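PDB 4FUV: porin protein associated with imipenem resistance from Acinetobacter baumannii, which probably lets small solutes such as ornithine, and perhaps the antibiotic imipenem, cross the outer membrane as an eight-stranded beta-barrel. Local coordinates for residues 170-175 and 211-216; 66-71 and 108-113; 123-128 and 186-191; 94-99 and 165-170. All blocks are in the same frame, centred on the assembly; numbering follows the deposited sequence. Where two conformers were deposited one is given.

In the fold
Contacts 1, 2 and 4 lie along the barrel wall, whereas contact 3 sits at its far tip. Contacts 1 and 4 share A170 on strand 162-172, and their centres are 16 Å apart. Contact 1 also meets contact 2, 19 Å away between centres, where L214 CD1 packs on Y108 OH at 3.8 Å. Contacts 2 and 4 both use strand 95-114, one near each end, with centres 27 Å apart. Contact 3 touches none of the others: its nearest atoms are about 8 Å from contact 2, 9 Å from contact 1 and 22 Å from contact 4. Detergent lies on W213, Y172 and P215 of contact 1. The side chain of Y108 is about 4 Å from a bound detergent.

Contact 1. Residues 170-175 and 211-216; sequences AYYTGN and YKWLPV. With C8E ((hydroxyethyloxy)tri(ethyloxy)octane), chain D; C8E ((hydroxyethyloxy)tri(ethyloxy)octane), chain K; C8E ((hydroxyethyloxy)tri(ethyloxy)octane), chain J.
Y171 and V216 make the tightest packing here: CE2 of the Y171 ring presses on V216 CG2 at 3.3 Å, and the two side chains lie obliquely across each other. Beside them L214 reaches Y171 CD2 with its CD2, and T173 CG2 rests on L214 CB. This face is buried, with A102, L104 and Y142 of other strands against it. Y171 and L214 form an antiparallel hydrogen-bonded pair, L214 N to Y171 O being 2.8 Å, which joins strands 162-172 and 213-224 as antiparallel neighbours in the beta-barrel wall. The other face, at Y172 and W213, is partly exposed and borders detergent. There Y172, with CG anti to its backbone N (chi1 170°), lays CB over the six-membered ring of W213, 4.0 Å from its centroid, while a detergent oxygen, O21 of chain J, sits over the opposite face, 3.2 Å from CD2. K212 O accepts both T173 N at 3.0 Å and G174 N at 2.9 Å, from the same face of its carbonyl plane. At the partly exposed margin K212 bends at chi4 (-82°), and NZ meets N175 OD1 at 3.0 Å; N175 ND2 bonds to the carbonyls of I205 and D208.

Contact 2. Residues 66-71 and 108-113; sequences YDLDMD and YDLTRN
D67 O takes T111 N at 2.9 Å in its carbonyl plane. L110 CA, 3.4 Å from D67 O, adds a weaker C-H...O contact. D67 N returns the bond to T111 O, and two residues on, D69 and D109 repeat the pattern. Y66 and R112 lie side by side and point the same way. Y66 CE2 packs on R112 CB and CG, and Y66 OH hangs over the centre of the guanidinium face, 3.0 Å from R112 CZ, at angles too poor for a hydrogen bond. R112 is extended from CG to NE, and NE bonds instead to S64 OG. On the same face M70 runs beside Y108. Its CG, anti to the backbone N (chi1 177°), touches Y108 CE2, and SD lies 3.3 Å from Y108 CE2, a Met-aromatic contact oblique to the ring. The other face is acidic: D69 OD2 and D109 OD1 stand 4.0 Å apart with carboxylates turned only 20° from each other. This closeness could raise the pKa of one of them, although D69 OD1 is bonded to S54. Alternating hydrogen-bonded and non-hydrogen-bonded pairs are the regular register of an antiparallel beta ladder, here between neighbouring strands 64-81 and 95-114 of an outer-membrane barrel.

Contact 3. Residues 123-128 and 186-191; sequences NNQDFI and AVTTGD
This is a strand-end contact at the outer tip of the chain, where Q125, D126, F127 and I128 meet A186, V187 and T188, and its polar centre is T188 OG1. That hydroxyl donates to D126 O at 2.7 Å in the carbonyl plane and accepts from Q125 NE2 at 2.8 Å, the Q125 amide nearly coplanar with the bond; G190 N adds a weak third link. T188 chi1 (-162°) sets OG1 anti to the backbone N, which also places it over one face of the F127 ring, offset toward the rim. I128 and V187 form the antiparallel hydrogen-bonded pair that joins strands 125-129 and 177-187, in what appears to be an extension of the strands beyond the barrel, and I128 CB packs on V187 CG2 at 3.7 Å. A water accepts from T189 N and donates to D126 O, giving D126 O two donors. Q125 NE2 bonds also to Q192 O. D126 forms salt bridges to R121 and, through OD2, to R118 of the second subunit, whose T189 packs on I128 and V187.

Contact 4. Residues 94-99 and 165-170; sequences GLYVAA and FGEVGA
Strands 95-99 and 165-170, which meet through Y96 and E167, run in the same general direction at 36°, with axes 8.6 Å apart at closest, so side chains rather than backbone bonds join them. Y96 OH donates to E167 OE1 at 2.6 Å, a short bond. OE1 lies in the plane of the Y96 ring, at its edge, and is met on its anti side, 16° out of the carboxylate plane, while the two planes stand almost perpendicular at 87°. E167 keeps CG anti to its backbone N and an extended chain beyond, which carries the carboxylate across to Y96. The other oxygen, OE2, bonds to Y149 OH and has A98 CB 4.1 Å away, so the carboxylate has a hydroxyl partner on each oxygen although it is buried. R22 and K218 side chains also touch E167, and their charges would be expected to stabilise its ionised form. F165 adds apolar cover: its CD2 approaches Y96 OH to 3.8 Å. The arrangement is a side-chain bridge between next-but-one strands of the barrel: strand 147-154 pairs with both and lies between them, while strands 20-26 and 213-224 bring R22, E24, K218 and N222 against F165.

Contact 1. Residues 170-175 and 211-216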
loop_
_atom_site.group_PDB
_atom_site.type_symbol
_atom_site.label_atom_id
_atom_site.label_comp_id
_atom_site.label_asym_id
_atom_site.label_seq_id
_atom_site.Cartn_x
_atom_site.Cartn_y
_atom_site.Cartn_z
ATOM N N ALA A 170 16.588 12.837 16.357
ATOM C CA ALA A 170 17.235 11.580 16.707
ATOM C C ALA A 170 18.320 11.787 17.750
ATOM O O ALA A 170 19.008 12.810 17.746
ATOM C CB ALA A 170 17.819 10.903 15.442
ATOM N N TYR A 171 18.447 10.820 18.648
ATOM C CA TYR A 171 19.527 10.799 19.609
ATOM C C TYR A 171 20.632 9.927 19.043
ATOM O O TYR A 171 20.355 8.884 18.467
ATOM C CB TYR A 171 19.042 10.211 20.946
ATOM C CG TYR A 171 17.965 11.033 21.633
ATOM C CD1 TYR A 171 18.291 12.159 22.383
ATOM C CD2 TYR A 171 16.628 10.675 21.546
ATOM C CE1 TYR A 171 17.299 12.911 23.028
ATOM C CE2 TYR A 171 15.636 11.423 22.178
ATOM C CZ TYR A 171 15.979 12.526 22.919
ATOM O OH TYR A 171 14.982 13.250 23.545
ATOM N N TYR A 172 21.876 10.362 19.180
ATOM C CA TYR A 172 22.996 9.496 18.874
ATOM C C TYR A 172 23.267 8.663 20.115
ATOM O O TYR A 172 23.819 9.156 21.095
ATOM C CB TYR A 172 24.234 10.302 18.503
ATOM C CG TYR A 172 25.500 9.466 18.405
ATOM C CD1 TYR A 172 25.567 8.346 17.584
ATOM C CD2 TYR A 172 26.634 9.812 19.122
ATOM C CE1 TYR A 172 26.739 7.586 17.490
ATOM C CE2 TYR A 172 27.813 9.064 19.030
ATOM C CZ TYR A 172 27.851 7.953 18.221
ATOM O OH TYR A 172 29.015 7.223 18.150
ATOM N N THR A 173 22.865 7.402 20.059
ATOM C CA THR A 173 22.917 6.508 21.211
ATOM C C THR A 173 23.948 5.396 21.089
ATOM O O THR A 173 24.300 4.751 22.085
ATOM C CB THR A 173 21.559 5.824 21.379
ATOM O OG1 THR A 173 21.218 5.170 20.151
ATOM C CG2 THR A 173 20.497 6.869 21.681
ATOM N N GLY A 174 24.424 5.154 19.871
ATOM C CA GLY A 174 25.162 3.933 19.597
ATOM C C GLY A 174 24.150 2.802 19.514
ATOM O O GLY A 174 22.974 2.992 19.865
ATOM N N ASN A 175 24.576 1.626 19.051
ATOM C CA ASN A 175 23.665 0.490 18.978
ATOM C C ASN A 175 23.097 0.110 20.338
ATOM O O ASN A 175 23.812 0.124 21.334
ATOM C CB ASN A 175 24.361 -0.731 18.384
ATOM C CG ASN A 175 24.828 -0.493 16.971
ATOM O OD1 ASN A 175 25.924 0.002 16.753
ATOM N ND2 ASN A 175 23.997 -0.842 16.007
ATOM N N TYR A 211 21.432 1.650 13.222
ATOM C CA TYR A 211 20.882 1.497 14.561
ATOM C C TYR A 211 21.647 2.263 15.642
ATOM O O TYR A 211 21.395 2.087 16.831
ATOM C CB TYR A 211 20.755 0.021 14.914
ATOM C CG TYR A 211 19.708 -0.664 14.087
ATOM C CD1 TYR A 211 18.373 -0.582 14.437
ATOM C CD2 TYR A 211 20.044 -1.375 12.946
ATOM C CE1 TYR A 211 17.399 -1.193 13.684
ATOM C CE2 TYR A 211 19.074 -1.991 12.182
ATOM C CZ TYR A 211 17.752 -1.894 12.557
ATOM O OH TYR A 211 16.765 -2.498 11.811
ATOM N N LYS A 212 22.571 3.123 15.223
ATOM C CA LYS A 212 23.318 3.924 16.182
ATOM C C LYS A 212 22.584 5.208 16.570
ATOM O O LYS A 212 23.067 5.962 17.407
ATOM C CB LYS A 212 24.707 4.235 15.646
ATOM C CG LYS A 212 25.557 2.961 15.552
ATOM C CD LYS A 212 26.829 3.188 14.776
ATOM C CE LYS A 212 27.529 1.862 14.522
ATOM N NZ LYS A 212 28.291 1.502 15.725
ATOM N N TRP A 213 21.418 5.420 15.960
ATOM C CA TRP A 213 20.556 6.566 16.230
ATOM C C TRP A 213 19.200 6.084 16.702
ATOM O O TRP A 213 18.659 5.119 16.164
ATOM C CB TRP A 213 20.373 7.397 14.955
ATOM C CG TRP A 213 21.661 7.871 14.411
ATOM C CD1 TRP A 213 22.514 7.180 13.586
ATOM C CD2 TRP A 213 22.285 9.135 14.659
ATOM N NE1 TRP A 213 23.623 7.943 13.307
ATOM C CE2 TRP A 213 23.501 9.148 13.950
ATOM C CE3 TRP A 213 21.922 10.259 15.407
ATOM C CZ2 TRP A 213 24.361 10.237 13.974
ATOM C CZ3 TRP A 213 22.777 11.335 15.428
ATOM C CH2 TRP A 213 23.980 11.322 14.713
ATOM N N LEU A 214 18.654 6.751 17.711
ATOM C CA LEU A 214 17.281 6.516 18.130
ATOM C C LEU A 214 16.425 7.654 17.581
ATOM O O LEU A 214 16.530 8.794 18.056
ATOM C CB LEU A 214 17.183 6.473 19.660
ATOM C CG LEU A 214 15.777 6.369 20.261
ATOM C CD1 LEU A 214 15.105 5.053 19.836
ATOM C CD2 LEU A 214 15.782 6.509 21.807
ATOM N N PRO A 215 15.585 7.356 16.577
ATOM C CA PRO A 215 14.722 8.371 15.960
ATOM C C PRO A 215 13.570 8.720 16.892
ATOM O O PRO A 215 13.132 7.866 17.665
ATOM C CB PRO A 215 14.191 7.676 14.696
ATOM C CG PRO A 215 14.997 6.401 14.559
ATOM C CD PRO A 215 15.421 6.039 15.942
ATOM N N VAL A 216 13.090 9.959 16.832
ATOM C CA VAL A 216 12.043 10.422 17.740
ATOM C C VAL A 216 10.979 11.195 16.982
ATOM O O VAL A 216 11.291 12.041 16.149
ATOM C CB VAL A 216 12.612 11.380 18.805
ATOM C CG1 VAL A 216 11.548 11.719 19.837
ATOM C CG2 VAL A 216 13.810 10.756 19.480
HETATM C C1 C8E D . 4.069 13.727 13.788
HETATM C C2 C8E D . 5.576 13.720 14.015
HETATM C C3 C8E D . 6.145 12.339 13.717
HETATM C C5 C8E D . 9.480 9.278 14.003
HETATM C C6 C8E D . 10.561 8.207 13.921
HETATM C C7 C8E D . 9.994 6.799 14.099
HETATM C C8 C8E D . 10.002 6.323 15.550
HETATM O O9 C8E D . 10.542 5.018 15.664
HETATM C C10 C8E D . 10.921 4.719 16.994
HETATM C C11 C8E D . 11.183 3.225 17.185
HETATM O O12 C8E D . 12.565 2.965 17.079
HETATM C C13 C8E D . 13.009 1.844 17.815
HETATM C C14 C8E D . 14.518 1.761 17.633
HETATM O O15 C8E D . 14.818 2.487 16.458
HETATM C C16 C8E D . 15.587 1.782 15.507
HETATM C C17 C8E D . 16.234 2.777 14.551
HETATM O O18 C8E D . 15.800 2.502 13.240
HETATM C C8 C8E K . 24.755 14.929 17.285
HETATM O O9 C8E K . 25.865 14.172 16.806
HETATM C C10 C8E K . 26.916 14.092 17.756
HETATM C C11 C8E K . 28.072 13.279 17.182
HETATM O O12 C8E K . 29.272 13.666 17.827
HETATM C C13 C8E K . 29.452 12.998 19.066
HETATM O O15 C8E K . 29.170 11.904 22.046
HETATM C C16 C8E K . 28.525 11.143 23.056
HETATM C C17 C8E K . 27.572 10.186 22.350
HETATM O O18 C8E K . 27.254 9.101 23.196
HETATM C C19 C8E K . 26.762 8.006 22.449
HETATM C C20 C8E K . 27.933 7.220 21.861
HETATM O O21 C8E K . 27.814 5.840 22.149
HETATM C C8 C8E J . 18.297 14.439 12.674
HETATM O O9 C8E J . 16.922 14.122 12.517
HETATM C C10 C8E J . 16.380 14.734 11.356
HETATM C C11 C8E J . 15.229 13.874 10.826
HETATM O O18 C8E J . 18.682 8.652 11.774
HETATM C C19 C8E J . 19.755 9.088 10.976
HETATM C C20 C8E J . 19.940 10.570 11.276
HETATM O O21 C8E J . 21.093 10.695 12.080
#

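Contact 2. Residues 66-71 and 108-113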
loop_
_atom_site.group_PDB
_atom_site.type_symbol
_atom_site.label_atom_id
_atom_site.label_comp_id
_atom_site.label_asym_id
_atom_site.label_seq_id
_atom_site.Cartn_x
_atom_site.Cartn_y
_atom_site.Cartn_z
ATOM N N TYR A 66 1.366 -8.933 16.027
ATOM C CA TYR A 66 2.448 -8.276 16.748
ATOM C C TYR A 66 1.987 -7.803 18.124
ATOM O O TYR A 66 0.839 -7.400 18.298
ATOM C CB TYR A 66 3.012 -7.116 15.927
ATOM C CG TYR A 66 3.636 -7.565 14.622
ATOM C CD1 TYR A 66 2.855 -7.777 13.494
ATOM C CD2 TYR A 66 5.006 -7.791 14.523
ATOM C CE1 TYR A 66 3.415 -8.187 12.303
ATOM C CE2 TYR A 66 5.577 -8.197 13.335
ATOM C CZ TYR A 66 4.774 -8.403 12.228
ATOM O OH TYR A 66 5.328 -8.822 11.037
ATOM N N ASP A 67 2.886 -7.886 19.100
ATOM C CA ASP A 67 2.642 -7.377 20.442
ATOM C C ASP A 67 3.826 -6.500 20.830
ATOM O O ASP A 67 4.975 -6.942 20.778
ATOM C CB ASP A 67 2.496 -8.525 21.454
ATOM C CG ASP A 67 1.370 -9.489 21.101
ATOM O OD1 ASP A 67 0.356 -9.047 20.518
ATOM O OD2 ASP A 67 1.500 -10.698 21.412
ATOM N N LEU A 68 3.550 -5.259 21.222
ATOM C CA LEU A 68 4.609 -4.307 21.549
ATOM C C LEU A 68 4.505 -3.802 22.993
ATOM O O LEU A 68 3.478 -3.254 23.405
ATOM C CB LEU A 68 4.556 -3.120 20.590
ATOM C CG LEU A 68 5.799 -2.273 20.277
ATOM C CD1 LEU A 68 5.404 -1.140 19.355
ATOM C CD2 LEU A 68 6.487 -1.715 21.508
ATOM N N ASP A 69 5.580 -3.985 23.751
ATOM C CA ASP A 69 5.724 -3.343 25.049
ATOM C C ASP A 69 6.846 -2.315 24.959
ATOM O O ASP A 69 7.861 -2.533 24.287
ATOM C CB ASP A 69 6.015 -4.367 26.148
ATOM C CG ASP A 69 4.840 -5.297 26.404
ATOM O OD1 ASP A 69 3.685 -4.844 26.264
ATOM O OD2 ASP A 69 5.069 -6.480 26.741
ATOM N N MET A 70 6.653 -1.179 25.616
ATOM C CA MET A 70 7.654 -0.128 25.598
ATOM C C MET A 70 7.684 0.583 26.943
ATOM O O MET A 70 6.649 0.966 27.475
ATOM C CB MET A 70 7.381 0.860 24.467
ATOM C CG MET A 70 8.345 2.043 24.426
ATOM S SD MET A 70 8.062 3.183 23.052
ATOM C CE MET A 70 6.674 4.157 23.652
ATOM N N ASP A 71 8.881 0.761 27.487
ATOM C CA ASP A 71 9.048 1.452 28.755
ATOM C C ASP A 71 10.071 2.565 28.560
ATOM O O ASP A 71 11.168 2.323 28.063
ATOM C CB ASP A 71 9.504 0.462 29.832
ATOM C CG ASP A 71 9.570 1.079 31.212
ATOM O OD1 ASP A 71 8.974 2.158 31.424
ATOM O OD2 ASP A 71 10.220 0.478 32.092
ATOM N N TYR A 108 12.293 -1.758 24.549
ATOM C CA TYR A 108 11.306 -2.268 23.612
ATOM C C TYR A 108 11.261 -3.802 23.699
ATOM O O TYR A 108 12.297 -4.464 23.784
ATOM C CB TYR A 108 11.645 -1.796 22.199
ATOM C CG TYR A 108 11.776 -0.290 22.093
ATOM C CD1 TYR A 108 12.980 0.356 22.369
ATOM C CD2 TYR A 108 10.688 0.494 21.740
ATOM C CE1 TYR A 108 13.091 1.757 22.274
ATOM C CE2 TYR A 108 10.789 1.872 21.652
ATOM C CZ TYR A 108 11.990 2.502 21.920
ATOM O OH TYR A 108 12.065 3.884 21.829
ATOM N N ASP A 109 10.056 -4.358 23.714
ATOM C CA ASP A 109 9.867 -5.803 23.701
ATOM C C ASP A 109 8.800 -6.143 22.665
ATOM O O ASP A 109 7.604 -6.063 22.949
ATOM C CB ASP A 109 9.454 -6.308 25.086
ATOM C CG ASP A 109 9.231 -7.816 25.121
ATOM O OD1 ASP A 109 8.104 -8.264 24.814
ATOM O OD2 ASP A 109 10.181 -8.559 25.453
ATOM N N LEU A 110 9.244 -6.502 21.460
ATOM C CA LEU A 110 8.353 -6.803 20.343
ATOM C C LEU A 110 8.239 -8.307 20.095
ATOM O O LEU A 110 9.245 -9.004 19.997
ATOM C CB LEU A 110 8.866 -6.133 19.077
ATOM C CG LEU A 110 8.095 -6.477 17.807
ATOM C CD1 LEU A 110 6.690 -5.889 17.851
ATOM C CD2 LEU A 110 8.850 -5.991 16.587
ATOM N N THR A 111 7.012 -8.801 19.979
ATOM C CA THR A 111 6.776 -10.218 19.718
ATOM C C THR A 111 5.937 -10.422 18.462
ATOM O O THR A 111 4.837 -9.884 18.344
ATOM C CB THR A 111 6.059 -10.866 20.886
ATOM O OG1 THR A 111 6.926 -10.872 22.022
ATOM C CG2 THR A 111 5.672 -12.291 20.543
ATOM N N ARG A 112 6.465 -11.182 17.510
ATOM C CA ARG A 112 5.702 -11.529 16.320
ATOM C C ARG A 112 5.218 -12.974 16.403
ATOM O O ARG A 112 6.015 -13.900 16.545
ATOM C CB ARG A 112 6.533 -11.312 15.055
ATOM C CG ARG A 112 5.930 -11.933 13.791
ATOM C CD ARG A 112 6.828 -11.669 12.589
ATOM N NE ARG A 112 6.115 -11.814 11.321
ATOM C CZ ARG A 112 6.598 -11.427 10.141
ATOM N NH1 ARG A 112 7.800 -10.865 10.063
ATOM N NH2 ARG A 112 5.878 -11.595 9.037
ATOM N N ASN A 113 3.906 -13.155 16.317
ATOM C CA ASN A 113 3.304 -14.481 16.300
ATOM C C ASN A 113 2.871 -14.859 14.887
ATOM O O ASN A 113 1.983 -14.236 14.310
ATOM C CB ASN A 113 2.113 -14.542 17.261
ATOM C CG ASN A 113 2.437 -13.949 18.621
ATOM O OD1 ASN A 113 1.924 -12.881 18.991
ATOM N ND2 ASN A 113 3.305 -14.624 19.367
#

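Contact 3. Residues 123-128 and 186-191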
loop_
_atom_site.group_PDB
_atom_site.type_symbol
_atom_site.label_atom_id
_atom_site.label_comp_id
_atom_site.label_asym_id
_atom_site.label_seq_id
_atom_site.Cartn_x
_atom_site.Cartn_y
_atom_site.Cartn_z
ATOM N N ASN A 123 15.856 -11.612 8.306
ATOM C CA ASN A 123 17.154 -11.302 7.697
ATOM C C ASN A 123 17.152 -11.499 6.170
ATOM O O ASN A 123 18.072 -12.098 5.607
ATOM C CB ASN A 123 18.254 -12.156 8.341
ATOM C CG ASN A 123 19.650 -11.687 7.982
ATOM O OD1 ASN A 123 19.935 -10.493 7.995
ATOM N ND2 ASN A 123 20.528 -12.631 7.643
ATOM N N ASN A 124 16.104 -11.012 5.511
ATOM C CA ASN A 124 15.999 -11.067 4.043
ATOM C C ASN A 124 15.892 -12.480 3.483
ATOM O O ASN A 124 16.233 -12.730 2.325
ATOM C CB ASN A 124 17.153 -10.306 3.370
ATOM C CG ASN A 124 17.210 -8.853 3.800
ATOM O OD1 ASN A 124 16.176 -8.218 3.994
ATOM N ND2 ASN A 124 18.417 -8.329 3.977
ATOM N N GLN A 125 15.423 -13.400 4.315
ATOM C CA GLN A 125 15.170 -14.765 3.878
ATOM C C GLN A 125 13.739 -15.139 4.234
ATOM O O GLN A 125 13.245 -14.804 5.320
ATOM C CB GLN A 125 16.158 -15.746 4.508
ATOM C CG GLN A 125 15.950 -17.182 4.051
ATOM C CD GLN A 125 16.993 -18.147 4.590
ATOM O OE1 GLN A 125 18.176 -17.817 4.686
ATOM N NE2 GLN A 125 16.558 -19.362 4.922
ATOM N N ASP A 126 13.064 -15.797 3.301
ATOM C CA ASP A 126 11.688 -16.218 3.519
ATOM C C ASP A 126 11.639 -17.557 4.248
ATOM O O ASP A 126 12.436 -18.455 3.958
ATOM C CB ASP A 126 10.949 -16.329 2.189
ATOM C CG ASP A 126 10.792 -14.978 1.494
ATOM O OD1 ASP A 126 10.653 -13.953 2.192
ATOM O OD2 ASP A 126 10.804 -14.947 0.254
ATOM N N PHE A 127 10.699 -17.661 5.187
ATOM C CA PHE A 127 10.438 -18.874 5.942
ATOM C C PHE A 127 8.935 -19.115 5.971
ATOM O O PHE A 127 8.154 -18.187 5.806
ATOM C CB PHE A 127 10.933 -18.743 7.383
ATOM C CG PHE A 127 12.428 -18.691 7.519
ATOM C CD1 PHE A 127 13.105 -17.491 7.381
ATOM C CD2 PHE A 127 13.153 -19.841 7.820
ATOM C CE1 PHE A 127 14.485 -17.435 7.519
ATOM C CE2 PHE A 127 14.527 -19.799 7.958
ATOM C CZ PHE A 127 15.199 -18.580 7.810
ATOM N N ILE A 128 8.535 -20.366 6.182
ATOM C CA ILE A 128 7.127 -20.691 6.361
ATOM C C ILE A 128 6.959 -21.472 7.656
ATOM O O ILE A 128 7.569 -22.528 7.831
ATOM C CB ILE A 128 6.568 -21.529 5.187
ATOM C CG1 ILE A 128 6.290 -20.628 3.973
ATOM C CG2 ILE A 128 5.277 -22.236 5.606
ATOM C CD1 ILE A 128 5.927 -21.407 2.696
ATOM N N ALA A 186 10.224 -23.997 11.171
ATOM C CA ALA A 186 9.867 -23.413 9.892
ATOM C C ALA A 186 10.614 -24.104 8.764
ATOM O O ALA A 186 11.704 -24.631 8.962
ATOM C CB ALA A 186 10.173 -21.930 9.901
ATOM N N VAL A 187 10.012 -24.121 7.582
ATOM C CA VAL A 187 10.701 -24.625 6.398
ATOM C C VAL A 187 11.229 -23.452 5.595
ATOM O O VAL A 187 10.733 -22.326 5.726
ATOM C CB VAL A 187 9.771 -25.461 5.517
ATOM C CG1 VAL A 187 9.210 -26.633 6.315
ATOM C CG2 VAL A 187 8.637 -24.589 4.972
ATOM N N THR A 188 12.219 -23.714 4.745
ATOM C CA THR A 188 12.866 -22.647 3.988
ATOM C C THR A 188 13.707 -23.260 2.869
ATOM O O THR A 188 13.939 -24.455 2.877
ATOM C CB THR A 188 13.778 -21.827 4.915
ATOM O OG1 THR A 188 14.072 -20.562 4.317
ATOM C CG2 THR A 188 15.092 -22.589 5.223
ATOM N N THR A 189 14.147 -22.460 1.900
ATOM C CA THR A 189 15.088 -22.970 0.912
ATOM C C THR A 189 16.300 -22.075 0.843
ATOM O O THR A 189 17.180 -22.287 0.027
ATOM C CB THR A 189 14.491 -23.132 -0.499
ATOM O OG1 THR A 189 13.920 -21.885 -0.914
ATOM C CG2 THR A 189 13.421 -24.235 -0.520
ATOM N N GLY A 190 16.346 -21.079 1.717
ATOM C CA GLY A 190 17.463 -20.162 1.737
ATOM C C GLY A 190 18.666 -20.737 2.451
ATOM O O GLY A 190 18.638 -21.864 2.950
ATOM N N ASP A 191 19.716 -19.931 2.525
ATOM C CA ASP A 191 21.002 -20.352 3.059
ATOM C C ASP A 191 21.010 -20.594 4.571
ATOM O O ASP A 191 21.704 -21.477 5.060
ATOM C CB ASP A 191 22.049 -19.290 2.710
ATOM C CG ASP A 191 23.281 -19.881 2.089
ATOM O OD1 ASP A 191 23.246 -20.188 0.879
ATOM O OD2 ASP A 191 24.283 -20.045 2.813
HETATM O O HOH W 1 13.566 -19.595 1.386
#

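Contact 4. Residues 94-99 and 165-170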
loop_
_atom_site.group_PDB
_atom_site.type_symbol
_atom_site.label_atom_id
_atom_site.label_comp_id
_atom_site.label_asym_id
_atom_site.label_seq_id
_atom_site.Cartn_x
_atom_site.Cartn_y
_atom_site.Cartn_z
ATOM N N GLY A 94 6.888 29.480 14.360
ATOM C CA GLY A 94 6.806 28.133 14.910
ATOM C C GLY A 94 7.888 27.168 14.459
ATOM O O GLY A 94 8.037 26.072 15.030
ATOM N N LEU A 95 8.661 27.555 13.448
ATOM C CA LEU A 95 9.696 26.652 12.924
ATOM C C LEU A 95 10.999 26.714 13.743
ATOM O O LEU A 95 11.547 27.797 13.987
ATOM C CB LEU A 95 9.972 26.958 11.449
ATOM C CG LEU A 95 8.838 26.680 10.466
ATOM C CD1 LEU A 95 9.147 27.352 9.115
ATOM C CD2 LEU A 95 8.652 25.181 10.273
ATOM N N TYR A 96 11.503 25.564 14.176
ATOM C CA TYR A 96 12.723 25.588 14.972
ATOM C C TYR A 96 13.624 24.374 14.771
ATOM O O TYR A 96 13.168 23.305 14.382
ATOM C CB TYR A 96 12.420 25.762 16.471
ATOM C CG TYR A 96 11.707 24.594 17.149
ATOM C CD1 TYR A 96 10.320 24.496 17.130
ATOM C CD2 TYR A 96 12.423 23.601 17.837
ATOM C CE1 TYR A 96 9.652 23.451 17.765
ATOM C CE2 TYR A 96 11.757 22.536 18.475
ATOM C CZ TYR A 96 10.370 22.477 18.426
ATOM O OH TYR A 96 9.683 21.442 19.024
ATOM N N VAL A 97 14.910 24.561 15.046
ATOM C CA VAL A 97 15.836 23.438 15.144
ATOM C C VAL A 97 16.180 23.243 16.611
ATOM O O VAL A 97 16.467 24.215 17.336
ATOM C CB VAL A 97 17.124 23.648 14.291
ATOM C CG1 VAL A 97 17.731 24.984 14.580
ATOM C CG2 VAL A 97 18.147 22.533 14.552
ATOM N N ALA A 98 16.091 21.996 17.046
ATOM C CA ALA A 98 16.396 21.580 18.417
ATOM C C ALA A 98 17.762 20.902 18.475
ATOM O O ALA A 98 18.066 19.996 17.689
ATOM C CB ALA A 98 15.322 20.606 18.923
ATOM N N ALA A 99 18.579 21.327 19.422
ATOM C CA ALA A 99 19.860 20.697 19.649
ATOM C C ALA A 99 20.065 20.607 21.150
ATOM O O ALA A 99 19.876 21.579 21.876
ATOM C CB ALA A 99 20.958 21.496 19.026
ATOM N N PHE A 165 2.261 21.508 18.530
ATOM C CA PHE A 165 3.534 21.278 17.858
ATOM C C PHE A 165 3.758 19.835 17.448
ATOM O O PHE A 165 3.064 18.928 17.909
ATOM C CB PHE A 165 4.696 21.756 18.733
ATOM C CG PHE A 165 5.129 20.765 19.771
ATOM C CD1 PHE A 165 4.471 20.682 20.994
ATOM C CD2 PHE A 165 6.207 19.925 19.530
ATOM C CE1 PHE A 165 4.880 19.765 21.958
ATOM C CE2 PHE A 165 6.623 19.007 20.473
ATOM C CZ PHE A 165 5.961 18.918 21.699
ATOM N N GLY A 166 4.712 19.638 16.545
ATOM C CA GLY A 166 5.240 18.321 16.255
ATOM C C GLY A 166 6.746 18.469 16.237
ATOM O O GLY A 166 7.245 19.555 15.956
ATOM N N GLU A 167 7.471 17.399 16.535
ATOM C CA GLU A 167 8.925 17.450 16.503
ATOM C C GLU A 167 9.479 16.110 16.062
ATOM O O GLU A 167 9.026 15.042 16.514
ATOM C CB GLU A 167 9.498 17.812 17.875
ATOM C CG GLU A 167 11.009 18.096 17.874
ATOM C CD GLU A 167 11.562 18.459 19.257
ATOM O OE1 GLU A 167 11.061 19.423 19.876
ATOM O OE2 GLU A 167 12.499 17.776 19.728
ATOM N N VAL A 168 10.471 16.160 15.188
ATOM C CA VAL A 168 11.150 14.940 14.761
ATOM C C VAL A 168 12.653 15.142 14.883
ATOM O O VAL A 168 13.183 16.197 14.517
ATOM C CB VAL A 168 10.755 14.505 13.316
ATOM C CG1 VAL A 168 9.238 14.374 13.190
ATOM C CG2 VAL A 168 11.285 15.481 12.286
ATOM N N GLY A 169 13.333 14.146 15.436
ATOM C CA GLY A 169 14.777 14.192 15.526
ATOM C C GLY A 169 15.388 12.832 15.791
ATOM O O GLY A 169 14.778 11.783 15.512
ATOM N N ALA A 170 16.588 12.837 16.357
ATOM C CA ALA A 170 17.235 11.580 16.707
ATOM C C ALA A 170 18.320 11.787 17.750
ATOM O O ALA A 170 19.008 12.810 17.746
ATOM C CB ALA A 170 17.819 10.903 15.442
#